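Local coordinates for lipoprotein (Paraburkholderia phytofirmans, PDB 5T11) that probably guides Pel polysaccharide export across the outer membrane as a dodecameric periplasmic lipoprotein, like its namesake PelC from Pseudomonas aeruginosa, at residues Gly5-Thr10 against Ile149-Ser154; Ser11-Ala16 against Ala124-Ala129; Val21-Ile26 against Tyr90-Ala95; Gly94-Trp99 against Val111-Glu116. The protein carries 1 engineered substitution. All blocks are in the same frame, centred on the assembly; numbering follows the deposited sequence.

Contact 1: residues Gly5-Thr10 against Ile149-Ser154; sequences GTVRQT and IAKVLS
Val-7 overlaps the last turn of a helix with a single methyl: its CG2 lies 4.0 Å from Lys-151 CG and equally 4.0 Å from Val-152 CG2. The first torsion (chi1 172°) puts CG1 anti to the backbone N, beside the carbonyl carbon, and leaves CG2 beside the N as the branch that does the touching. The side chain of Val-7 runs obliquely across both partners. Two residues further on, Gln-9 points to the same side and makes the polar half of the contact. Its NE2 donates to Val-152 O at 3.3 Å, with an N-H...O angle of 143°. The donor sits above the carbonyl plane, 44° out of it, which together with the length describes a bent, modest bond. In the fold, this places strand 5-9, outermost in the sheet of this chain, beside the C-terminal end of helix 141-152. Ala-129 of the neighbouring strand 125-134 touches both Gln-9 and Val-152, and so joins the two sides of the contact. The helix end is itself tied down by Ser-154, whose OG donates to Lys-151 O at 2.9 Å, in the carbonyl plane. The same oxygen also takes the backbone Ser-154 N at 3.1 Å. Arg-8 points away from the helix, and its side chain packs on Ala-150 of the second subunit.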
loop_
_atom_site.group_PDB
_atom_site.type_symbol
_atom_site.label_atom_id
_atom_site.label_comp_id
_atom_site.label_asym_id
_atom_site.label_seq_id
_atom_site.Cartn_x
_atom_site.Cartn_y
_atom_site.Cartn_z
ATOM N N GLY B 5 18.277 33.220 5.115
ATOM C CA GLY B 5 16.925 33.747 5.160
ATOM C C GLY B 5 16.928 35.254 5.283
ATOM O O GLY B 5 17.860 35.902 4.813
ATOM N N THR B 6 15.901 35.828 5.902
ATOM C CA THR B 6 15.785 37.271 6.060
ATOM C C THR B 6 15.168 37.596 7.410
ATOM O O THR B 6 14.338 36.845 7.929
ATOM C CB THR B 6 14.905 37.908 4.981
ATOM O OG1 THR B 6 13.650 37.205 4.928
ATOM C CG2 THR B 6 15.588 37.866 3.620
ATOM N N VAL B 7 15.565 38.744 7.959
ATOM C CA VAL B 7 14.924 39.340 9.125
ATOM C C VAL B 7 14.560 40.776 8.777
ATOM O O VAL B 7 15.379 41.502 8.206
ATOM C CB VAL B 7 15.833 39.301 10.369
ATOM C CG1 VAL B 7 15.215 40.092 11.515
ATOM C CG2 VAL B 7 16.087 37.871 10.794
ATOM N N ARG B 8 13.334 41.181 9.108
ATOM C CA ARG B 8 12.894 42.563 8.957
ATOM C C ARG B 8 12.203 42.980 10.247
ATOM O O ARG B 8 11.226 42.344 10.655
ATOM C CB ARG B 8 11.957 42.712 7.753
ATOM C CG ARG B 8 12.574 42.265 6.428
ATOM C CD ARG B 8 11.516 42.048 5.343
ATOM N NE ARG B 8 10.720 43.253 5.134
ATOM C CZ ARG B 8 10.984 44.181 4.220
ATOM N NH1 ARG B 8 12.030 44.041 3.408
ATOM N NH2 ARG B 8 10.199 45.247 4.120
ATOM N N GLN B 9 12.720 44.032 10.892
ATOM C CA GLN B 9 12.195 44.554 12.151
ATOM C C GLN B 9 11.895 46.036 12.008
ATOM O O GLN B 9 12.763 46.804 11.583
ATOM C CB GLN B 9 13.192 44.368 13.301
ATOM C CG GLN B 9 13.662 42.942 13.523
ATOM C CD GLN B 9 15.149 42.869 13.748
ATOM O OE1 GLN B 9 15.885 43.788 13.376
ATOM N NE2 GLN B 9 15.603 41.789 14.384
ATOM N N THR B 10 10.686 46.440 12.394
ATOM C CA THR B 10 10.382 47.858 12.536
ATOM C C THR B 10 11.204 48.463 13.677
ATOM O O THR B 10 11.997 47.791 14.345
ATOM C CB THR B 10 8.893 48.062 12.802
ATOM O OG1 THR B 10 8.577 47.593 14.121
ATOM C CG2 THR B 10 8.067 47.288 11.789
ATOM N N ILE B 149 14.726 32.929 16.254
ATOM C CA ILE B 149 13.907 33.720 17.160
ATOM C C ILE B 149 14.785 34.629 18.011
ATOM O O ILE B 149 14.438 35.794 18.258
ATOM C CB ILE B 149 13.028 32.789 18.006
ATOM C CG1 ILE B 149 11.920 32.218 17.124
ATOM C CG2 ILE B 149 12.442 33.543 19.216
ATOM C CD1 ILE B 149 11.342 30.912 17.607
ATOM N N ALA B 150 15.953 34.132 18.437
ATOM C CA ALA B 150 16.902 34.983 19.156
ATOM C C ALA B 150 17.286 36.196 18.316
ATOM O O ALA B 150 17.311 37.328 18.814
ATOM C CB ALA B 150 18.147 34.187 19.553
ATOM N N LYS B 151 17.568 35.977 17.028
ATOM C CA LYS B 151 17.903 37.091 16.139
ATOM C C LYS B 151 16.713 38.041 15.990
ATOM O O LYS B 151 16.845 39.262 16.167
ATOM C CB LYS B 151 18.351 36.535 14.775
ATOM C CG LYS B 151 18.827 37.560 13.754
ATOM C CD LYS B 151 20.124 38.227 14.208
ATOM C CE LYS B 151 20.699 39.172 13.151
ATOM N NZ LYS B 151 21.751 40.043 13.744
ATOM N N VAL B 152 15.529 37.485 15.698
ATOM C CA VAL B 152 14.342 38.294 15.426
ATOM C C VAL B 152 13.978 39.160 16.633
ATOM O O VAL B 152 13.587 40.325 16.483
ATOM C CB VAL B 152 13.168 37.385 15.013
ATOM C CG1 VAL B 152 11.854 38.155 15.054
ATOM C CG2 VAL B 152 13.406 36.784 13.618
ATOM N N LEU B 153 14.075 38.605 17.837
ATOM C CA LEU B 153 13.684 39.310 19.054
ATOM C C LEU B 153 14.824 40.105 19.681
ATOM O O LEU B 153 14.641 40.694 20.757
ATOM C CB LEU B 153 13.120 38.321 20.083
ATOM C CG LEU B 153 11.853 37.549 19.674
ATOM C CD1 LEU B 153 11.343 36.681 20.834
ATOM C CD2 LEU B 153 10.750 38.494 19.178
ATOM N N SER B 154 15.989 40.149 19.034
ATOM C CA SER B 154 17.110 40.894 19.599
ATOM C C SER B 154 16.823 42.376 19.867
ATOM O O SER B 154 17.403 42.908 20.831
ATOM C CB SER B 154 18.346 40.753 18.697
ATOM O OG SER B 154 18.178 41.457 17.482
#

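Contact 2: residues Ser11-Ala16 against Ala124-Ala129; sequences SGPALA and AVVWSA
Pro-13 lays its ring across Val-126 at about a right angle, with CD 4.0 Å and CG 4.1 Å from Val-126 CG2. That methyl is the branch held between the backbone N and the carbonyl carbon, since chi1 of -62° sends CG1 beside the N alone. Trp-127 takes a different course: its CG is anti to the backbone N (chi1 176°), and CD1 comes 3.8 Å from Gly-12 CA. The CA lies at the ring's edge, near its plane, and Gly-12, having no side chain, leaves room for this approach. Val-126 and Trp-127, both of which meet the loop, form a classic beta bulge opposite Leu-117 of strand 109-119. Pro-13 and Val-126 also both touch Tyr-90 of strand 90-99.

From the loop, Val-126 O meets carbon, 3.6 Å from Gly-12 CA and 3.7 Å from Pro-13 CD. Ser-11 O stands 3.4 Å from Val-126 O, a pair of acceptors that cannot bond to each other. No hydrogen bond crosses between residues 11-16 and 124-129, whereas Thr-10 still pairs with Ser-128 through the backbone; the chemistry thus implies that sheet pairing gives way here to van der Waals contact.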
loop_
_atom_site.group_PDB
_atom_site.type_symbol
_atom_site.label_atom_id
_atom_site.label_comp_id
_atom_site.label_asym_id
_atom_site.label_seq_id
_atom_site.Cartn_x
_atom_site.Cartn_y
_atom_site.Cartn_z
ATOM N N SER B 11 11.009 49.755 13.909
ATOM C CA SER B 11 11.551 50.347 15.119
ATOM C C SER B 11 10.592 50.101 16.280
ATOM O O SER B 11 9.423 49.749 16.091
ATOM C CB SER B 11 11.783 51.841 14.938
ATOM O OG SER B 11 10.547 52.524 14.908
ATOM N N GLY B 12 11.099 50.291 17.492
ATOM C CA GLY B 12 10.307 50.033 18.671
ATOM C C GLY B 12 10.883 50.671 19.917
ATOM O O GLY B 12 12.025 51.137 19.929
ATOM N N PRO B 13 10.110 50.676 21.003
ATOM C CA PRO B 13 10.581 51.311 22.236
ATOM C C PRO B 13 11.729 50.526 22.846
ATOM O O PRO B 13 11.906 49.332 22.600
ATOM C CB PRO B 13 9.345 51.281 23.142
ATOM C CG PRO B 13 8.622 50.053 22.713
ATOM C CD PRO B 13 8.869 49.910 21.219
ATOM N N ALA B 14 12.531 51.221 23.639
ATOM C CA ALA B 14 13.568 50.555 24.408
ATOM C C ALA B 14 12.905 49.862 25.588
ATOM O O ALA B 14 12.245 50.512 26.405
ATOM C CB ALA B 14 14.622 51.557 24.876
ATOM N N LEU B 15 13.041 48.547 25.665
ATOM C CA LEU B 15 12.494 47.839 26.810
ATOM C C LEU B 15 13.407 48.011 28.014
ATOM O O LEU B 15 14.625 48.181 27.883
ATOM C CB LEU B 15 12.304 46.355 26.506
ATOM C CG LEU B 15 10.997 45.936 25.826
ATOM C CD1 LEU B 15 10.792 46.640 24.508
ATOM C CD2 LEU B 15 10.976 44.429 25.602
ATOM N N ALA B 16 12.802 47.983 29.196
ATOM C CA ALA B 16 13.532 48.003 30.451
ATOM C C ALA B 16 13.402 46.650 31.142
ATOM O O ALA B 16 12.475 45.879 30.876
ATOM C CB ALA B 16 13.023 49.122 31.367
ATOM N N ALA B 124 -2.070 49.224 20.934
ATOM C CA ALA B 124 -1.295 49.579 19.750
ATOM C C ALA B 124 -0.133 48.612 19.539
ATOM O O ALA B 124 0.588 48.267 20.480
ATOM C CB ALA B 124 -0.763 51.012 19.878
ATOM N N VAL B 125 0.059 48.183 18.291
ATOM C CA VAL B 125 1.278 47.470 17.911
ATOM C C VAL B 125 2.424 48.480 17.894
ATOM O O VAL B 125 2.440 49.399 17.069
ATOM C CB VAL B 125 1.133 46.776 16.552
ATOM C CG1 VAL B 125 2.484 46.222 16.097
ATOM C CG2 VAL B 125 0.098 45.659 16.631
ATOM N N VAL B 126 3.378 48.326 18.817
ATOM C CA VAL B 126 4.486 49.273 18.930
ATOM C C VAL B 126 5.766 48.741 18.305
ATOM O O VAL B 126 6.739 49.501 18.168
ATOM C CB VAL B 126 4.739 49.673 20.402
ATOM C CG1 VAL B 126 3.503 50.371 20.998
ATOM C CG2 VAL B 126 5.152 48.463 21.236
ATOM N N TRP B 127 5.788 47.480 17.890
ATOM C CA TRP B 127 6.960 46.868 17.280
ATOM C C TRP B 127 6.513 45.568 16.635
ATOM O O TRP B 127 5.602 44.899 17.138
ATOM C CB TRP B 127 8.056 46.612 18.326
ATOM C CG TRP B 127 9.279 45.889 17.838
ATOM C CD1 TRP B 127 10.452 46.450 17.427
ATOM C CD2 TRP B 127 9.459 44.464 17.748
ATOM N NE1 TRP B 127 11.346 45.469 17.072
ATOM C CE2 TRP B 127 10.764 44.240 17.264
ATOM C CE3 TRP B 127 8.643 43.363 18.032
ATOM C CZ2 TRP B 127 11.271 42.958 17.042
ATOM C CZ3 TRP B 127 9.146 42.080 17.809
ATOM C CH2 TRP B 127 10.447 41.889 17.318
ATOM N N SER B 128 7.148 45.224 15.518
ATOM C CA SER B 128 6.839 43.959 14.863
ATOM C C SER B 128 8.030 43.558 14.010
ATOM O O SER B 128 8.900 44.381 13.696
ATOM C CB SER B 128 5.564 44.058 14.013
ATOM O OG SER B 128 5.671 45.078 13.024
ATOM N N ALA B 129 8.056 42.280 13.635
ATOM C CA ALA B 129 9.171 41.758 12.858
ATOM C C ALA B 129 8.795 40.417 12.247
ATOM O O ALA B 129 7.866 39.738 12.696
ATOM C CB ALA B 129 10.440 41.612 13.704
#

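Contact 3: residues Val21-Ile26 against Tyr90-Ala95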
loop_
_atom_site.group_PDB
_atom_site.type_symbol
_atom_site.label_atom_id
_atom_site.label_comp_id
_atom_site.label_asym_id
_atom_site.label_seq_id
_atom_site.Cartn_x
_atom_site.Cartn_y
_atom_site.Cartn_z
ATOM N N VAL B 21 6.186 41.520 30.432
ATOM C CA VAL B 21 5.758 41.102 29.102
ATOM C C VAL B 21 5.037 39.768 29.219
ATOM O O VAL B 21 5.566 38.820 29.810
ATOM C CB VAL B 21 6.950 40.978 28.138
ATOM C CG1 VAL B 21 6.492 40.466 26.767
ATOM C CG2 VAL B 21 7.683 42.301 28.029
ATOM N N ALA B 22 3.840 39.693 28.650
ATOM C CA ALA B 22 3.121 38.434 28.514
ATOM C C ALA B 22 3.270 37.933 27.083
ATOM O O ALA B 22 3.093 38.705 26.135
ATOM C CB ALA B 22 1.642 38.602 28.864
ATOM N N VAL B 23 3.617 36.656 26.934
ATOM C CA VAL B 23 3.640 35.997 25.627
ATOM C C VAL B 23 2.290 35.319 25.436
ATOM O O VAL B 23 1.873 34.500 26.264
ATOM C CB VAL B 23 4.791 34.988 25.514
ATOM C CG1 VAL B 23 4.695 34.208 24.192
ATOM C CG2 VAL B 23 6.138 35.699 25.656
ATOM N N VAL B 24 1.597 35.685 24.363
ATOM C CA VAL B 24 0.213 35.296 24.137
ATOM C C VAL B 24 0.115 34.586 22.789
ATOM O O VAL B 24 0.602 35.104 21.778
ATOM C CB VAL B 24 -0.714 36.524 24.178
ATOM C CG1 VAL B 24 -1.989 36.277 23.402
ATOM C CG2 VAL B 24 -1.020 36.909 25.610
ATOM N N SER B 25 -0.511 33.405 22.795
ATOM C CA SER B 25 -1.002 32.659 21.637
ATOM C C SER B 25 -0.313 33.003 20.328
ATOM O O SER B 25 -0.763 33.877 19.578
ATOM C CB SER B 25 -2.505 32.866 21.466
ATOM O OG SER B 25 -2.783 34.190 21.047
ATOM N N ILE B 26 0.792 32.329 20.058
ATOM C CA ILE B 26 1.421 32.392 18.751
ATOM C C ILE B 26 0.720 31.387 17.846
ATOM O O ILE B 26 0.705 30.187 18.135
ATOM C CB ILE B 26 2.923 32.113 18.860
ATOM C CG1 ILE B 26 3.561 33.245 19.698
ATOM C CG2 ILE B 26 3.526 31.931 17.461
ATOM C CD1 ILE B 26 5.062 33.150 19.891
ATOM N N TYR B 90 3.484 44.939 28.134
ATOM C CA TYR B 90 3.414 44.575 26.718
ATOM C C TYR B 90 2.992 43.120 26.549
ATOM O O TYR B 90 3.192 42.285 27.436
ATOM C CB TYR B 90 4.758 44.765 25.998
ATOM C CG TYR B 90 5.339 46.153 26.070
ATOM C CD1 TYR B 90 4.834 47.179 25.280
ATOM C CD2 TYR B 90 6.399 46.438 26.918
ATOM C CE1 TYR B 90 5.365 48.453 25.341
ATOM C CE2 TYR B 90 6.941 47.711 26.983
ATOM C CZ TYR B 90 6.416 48.717 26.191
ATOM O OH TYR B 90 6.940 49.993 26.243
ATOM N N VAL B 91 2.420 42.826 25.380
ATOM C CA VAL B 91 2.098 41.468 24.956
ATOM C C VAL B 91 2.906 41.162 23.700
ATOM O O VAL B 91 2.940 41.974 22.765
ATOM C CB VAL B 91 0.592 41.284 24.688
ATOM C CG1 VAL B 91 0.346 40.075 23.813
ATOM C CG2 VAL B 91 -0.149 41.106 25.978
ATOM N N LEU B 92 3.572 40.011 23.693
ATOM C CA LEU B 92 4.234 39.491 22.506
ATOM C C LEU B 92 3.337 38.412 21.918
ATOM O O LEU B 92 3.003 37.438 22.602
ATOM C CB LEU B 92 5.618 38.923 22.827
ATOM C CG LEU B 92 6.346 38.401 21.576
ATOM C CD1 LEU B 92 6.935 39.560 20.792
ATOM C CD2 LEU B 92 7.420 37.336 21.876
ATOM N N SER B 93 2.907 38.618 20.680
ATOM C CA SER B 93 2.117 37.659 19.932
ATOM C C SER B 93 2.801 37.438 18.586
ATOM O O SER B 93 3.885 37.970 18.325
ATOM C CB SER B 93 0.674 38.148 19.762
ATOM O OG SER B 93 -0.156 37.099 19.293
ATOM N N GLY B 94 2.166 36.660 17.723
ATOM C CA GLY B 94 2.719 36.426 16.401
ATOM C C GLY B 94 2.135 35.164 15.788
ATOM O O GLY B 94 1.063 34.707 16.183
ATOM N N ALA B 95 2.871 34.622 14.816
ATOM C CA ALA B 95 2.435 33.434 14.094
ATOM C C ALA B 95 3.636 32.696 13.517
ATOM O O ALA B 95 4.663 33.301 13.175
ATOM C CB ALA B 95 1.459 33.786 12.967
#
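With chi1 at 160°, Val-91 holds CG1 anti to its backbone N, and this methyl meets Val-24 CB at 3.7 Å and Val-24 CG2 at 3.9 Å, the tightest apolar approach between the two strands. Ser-93 likewise carries OG anti to its N (chi1 -167°), which brings the hydroxyl 3.3 Å from Val-24 O and 3.3 Å from Ser-25 O. Both bonds are weak, and which carbonyl receives the single proton is not settled. Ile-26 uses CG2, 3.8 Å from Ala-95 N, to close the far end.

The backbones supply the firmer evidence. Strands 21-26 and 90-95 run in the same direction, their axes 27° apart. Ala-22 bonds through both its backbone N and its O, which reach the two residues flanking Val-91: the N donates to Tyr-90 O at 2.9 Å, and the O receives Leu-92 N at 2.8 Å. Val-24 N then continues to Leu-92 O at 2.9 Å. One residue bonding to both neighbours of its partner is the parallel pattern.

Val-21, Val-23 and Leu-92 project from one face, against helix 35-49, through Leu-47, Glu-40 and Ala-43. Ala-22 and Val-91 project from the other, against Trp-82 and Ala-83 of helix 78-85. A central parallel strand pair covered by a helix on each face is characteristic of a three-layer alpha/beta/alpha arrangement, consistent with the TolB N-terminal-like clan to which the LpoB family belongs.

Contact 4: residues Gly94-Trp99 against Val111-Glu116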
loop_
_atom_site.group_PDB
_atom_site.type_symbol
_atom_site.label_atom_id
_atom_site.label_comp_id
_atom_site.label_asym_id
_atom_site.label_seq_id
_atom_site.Cartn_x
_atom_site.Cartn_y
_atom_site.Cartn_z
ATOM N N GLY B 94 2.166 36.660 17.723
ATOM C CA GLY B 94 2.719 36.426 16.401
ATOM C C GLY B 94 2.135 35.164 15.788
ATOM O O GLY B 94 1.063 34.707 16.183
ATOM N N ALA B 95 2.871 34.622 14.816
ATOM C CA ALA B 95 2.435 33.434 14.094
ATOM C C ALA B 95 3.636 32.696 13.517
ATOM O O ALA B 95 4.663 33.301 13.175
ATOM C CB ALA B 95 1.459 33.786 12.967
ATOM N N VAL B 96 3.481 31.381 13.392
ATOM C CA VAL B 96 4.464 30.528 12.738
ATOM C C VAL B 96 3.948 30.201 11.336
ATOM O O VAL B 96 2.890 29.575 11.180
ATOM C CB VAL B 96 4.731 29.260 13.563
ATOM C CG1 VAL B 96 5.756 28.374 12.876
ATOM C CG2 VAL B 96 5.208 29.655 14.992
ATOM N N GLU B 97 4.675 30.660 10.315
ATOM C CA GLU B 97 4.329 30.402 8.919
ATOM C C GLU B 97 4.970 29.137 8.376
ATOM O O GLU B 97 4.473 28.573 7.390
ATOM C CB GLU B 97 4.746 31.591 8.029
ATOM C CG GLU B 97 3.925 32.873 8.265
ATOM C CD GLU B 97 4.409 33.676 9.466
ATOM O OE1 GLU B 97 5.633 33.648 9.745
ATOM O OE2 GLU B 97 3.570 34.322 10.141
ATOM N N GLU B 98 6.057 28.674 8.988
ATOM C CA GLU B 98 6.735 27.476 8.516
ATOM C C GLU B 98 7.609 26.949 9.640
ATOM O O GLU B 98 8.244 27.726 10.365
ATOM C CB GLU B 98 7.578 27.769 7.266
ATOM C CG GLU B 98 8.359 26.580 6.753
ATOM C CD GLU B 98 8.760 26.719 5.274
ATOM O OE1 GLU B 98 9.262 27.805 4.880
ATOM O OE2 GLU B 98 8.573 25.731 4.506
ATOM N N TRP B 99 7.643 25.633 9.773
ATOM C CA TRP B 99 8.335 24.975 10.873
ATOM C C TRP B 99 8.387 23.484 10.574
ATOM O O TRP B 99 7.590 22.710 11.120
ATOM C CB TRP B 99 7.595 25.251 12.181
ATOM C CG TRP B 99 8.278 24.880 13.491
ATOM C CD1 TRP B 99 8.502 23.620 13.982
ATOM C CD2 TRP B 99 8.730 25.793 14.514
ATOM N NE1 TRP B 99 9.091 23.693 15.229
ATOM C CE2 TRP B 99 9.250 25.012 15.575
ATOM C CE3 TRP B 99 8.776 27.192 14.617
ATOM C CZ2 TRP B 99 9.795 25.586 16.737
ATOM C CZ3 TRP B 99 9.315 27.760 15.773
ATOM C CH2 TRP B 99 9.812 26.950 16.819
ATOM N N VAL B 111 12.218 27.523 8.843
ATOM C CA VAL B 111 11.424 28.209 9.865
ATOM C C VAL B 111 11.013 29.586 9.356
ATOM O O VAL B 111 11.846 30.338 8.834
ATOM C CB VAL B 111 12.207 28.362 11.186
ATOM C CG1 VAL B 111 11.383 29.138 12.227
ATOM C CG2 VAL B 111 12.611 26.984 11.734
ATOM N N GLY B 112 9.732 29.920 9.516
ATOM C CA GLY B 112 9.235 31.263 9.250
ATOM C C GLY B 112 8.337 31.721 10.393
ATOM O O GLY B 112 7.458 30.957 10.810
ATOM N N VAL B 113 8.567 32.934 10.934
ATOM C CA VAL B 113 7.848 33.454 12.098
ATOM C C VAL B 113 7.602 34.949 11.926
ATOM O O VAL B 113 8.426 35.673 11.359
ATOM C CB VAL B 113 8.608 33.223 13.425
ATOM C CG1 VAL B 113 8.718 31.753 13.742
ATOM C CG2 VAL B 113 9.993 33.873 13.375
ATOM N N THR B 114 6.459 35.411 12.436
ATOM C CA THR B 114 6.156 36.831 12.555
ATOM C C THR B 114 5.816 37.128 14.015
ATOM O O THR B 114 5.191 36.304 14.692
ATOM C CB THR B 114 4.990 37.234 11.633
ATOM O OG1 THR B 114 3.920 36.293 11.787
ATOM C CG2 THR B 114 5.424 37.252 10.155
ATOM N N PHE B 115 6.238 38.291 14.508
ATOM C CA PHE B 115 5.992 38.694 15.892
ATOM C C PHE B 115 5.458 40.120 15.933
ATOM O O PHE B 115 5.806 40.950 15.084
ATOM C CB PHE B 115 7.267 38.646 16.760
ATOM C CG PHE B 115 7.739 37.261 17.100
ATOM C CD1 PHE B 115 7.139 36.538 18.133
ATOM C CD2 PHE B 115 8.822 36.697 16.430
ATOM C CE1 PHE B 115 7.577 35.257 18.453
ATOM C CE2 PHE B 115 9.263 35.411 16.744
ATOM C CZ PHE B 115 8.641 34.694 17.758
ATOM N N GLU B 116 4.621 40.402 16.940
ATOM C CA GLU B 116 4.146 41.750 17.240
ATOM C C GLU B 116 4.268 41.989 18.738
ATOM O O GLU B 116 3.983 41.094 19.541
ATOM C CB GLU B 116 2.668 41.984 16.830
ATOM C CG GLU B 116 2.345 41.775 15.371
ATOM C CD GLU B 116 1.995 40.329 15.053
ATOM O OE1 GLU B 116 1.351 39.666 15.896
ATOM O OE2 GLU B 116 2.372 39.858 13.959
#
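Thr-114, Gly-94 and Val-111 are the residues most buried by this pairing, and Thr-114 makes its shortest contact. Its OG1 donates to Glu-97 OE2 at 2.6 Å, meeting the carboxylate on its syn side and only 15° out of its plane. Glu-97 can reach back along the hairpin because its chain bends at chi2 (82°), and the two side chains cross at about a right angle. The backbone of Thr-114 is held at both polar atoms, its N donating to Ala-95 O at 2.9 Å and its O accepting from Ala-95 N at 2.9 Å.

Gly-94 faces Phe-115 in a non-hydrogen-bonded pair. Its CA comes 3.0 Å from Thr-114 O, a CA-H...O approach close enough that the lack of a side chain matters. At the other end, Val-111 lies beside Trp-99, both pointing the same way, with CG1 4.0 Å from Trp-99 CE3.

Between these ends the register slips by one residue. Glu-97 N, at 2.8 Å, and Glu-98 N, at 3.2 Å, both donate to Gly-112 O from the same face of its plane, the signature of a classic beta bulge. The carboxylate of Glu-98 is bonded by Tyr-101 and Ser-142 of the second subunit, which brings the bulge to the oligomer interface.

The hairpin lies mid-sheet, with strand 21-28 next to 90-99 and strand 125-134 next to 109-119. Trp-99 reaches both helix 35-49, at Ala-35 and Ile-42, and helix 141-152, at Leu-141 and Ala-145.

How the contacts relate
All four contacts reach one mixed sheet. Contacts 3 and 4 share Gly-94 and Ala-95: strand 90-99 pairs parallel with 21-28 and antiparallel with 109-119, and Ser-93 O, 2.9 Å from Glu-116 N, ties the two contacts together. Contact 4 continues into contact 2 where Ala-129 O approaches Phe-115 N at 2.8 Å; the centres of contacts 2 and 4 are about 17 Å apart. Contact 1 adds the edge strand through Thr-10 N and Ser-128 O, 3.0 Å apart. Phe-115 ties contacts 1 and 3 together: its CD2 lies 3.6 Å from Val-152 CG1, and its CE1 3.6 Å from Ile-26 CD1. Each contact touches the second subunit.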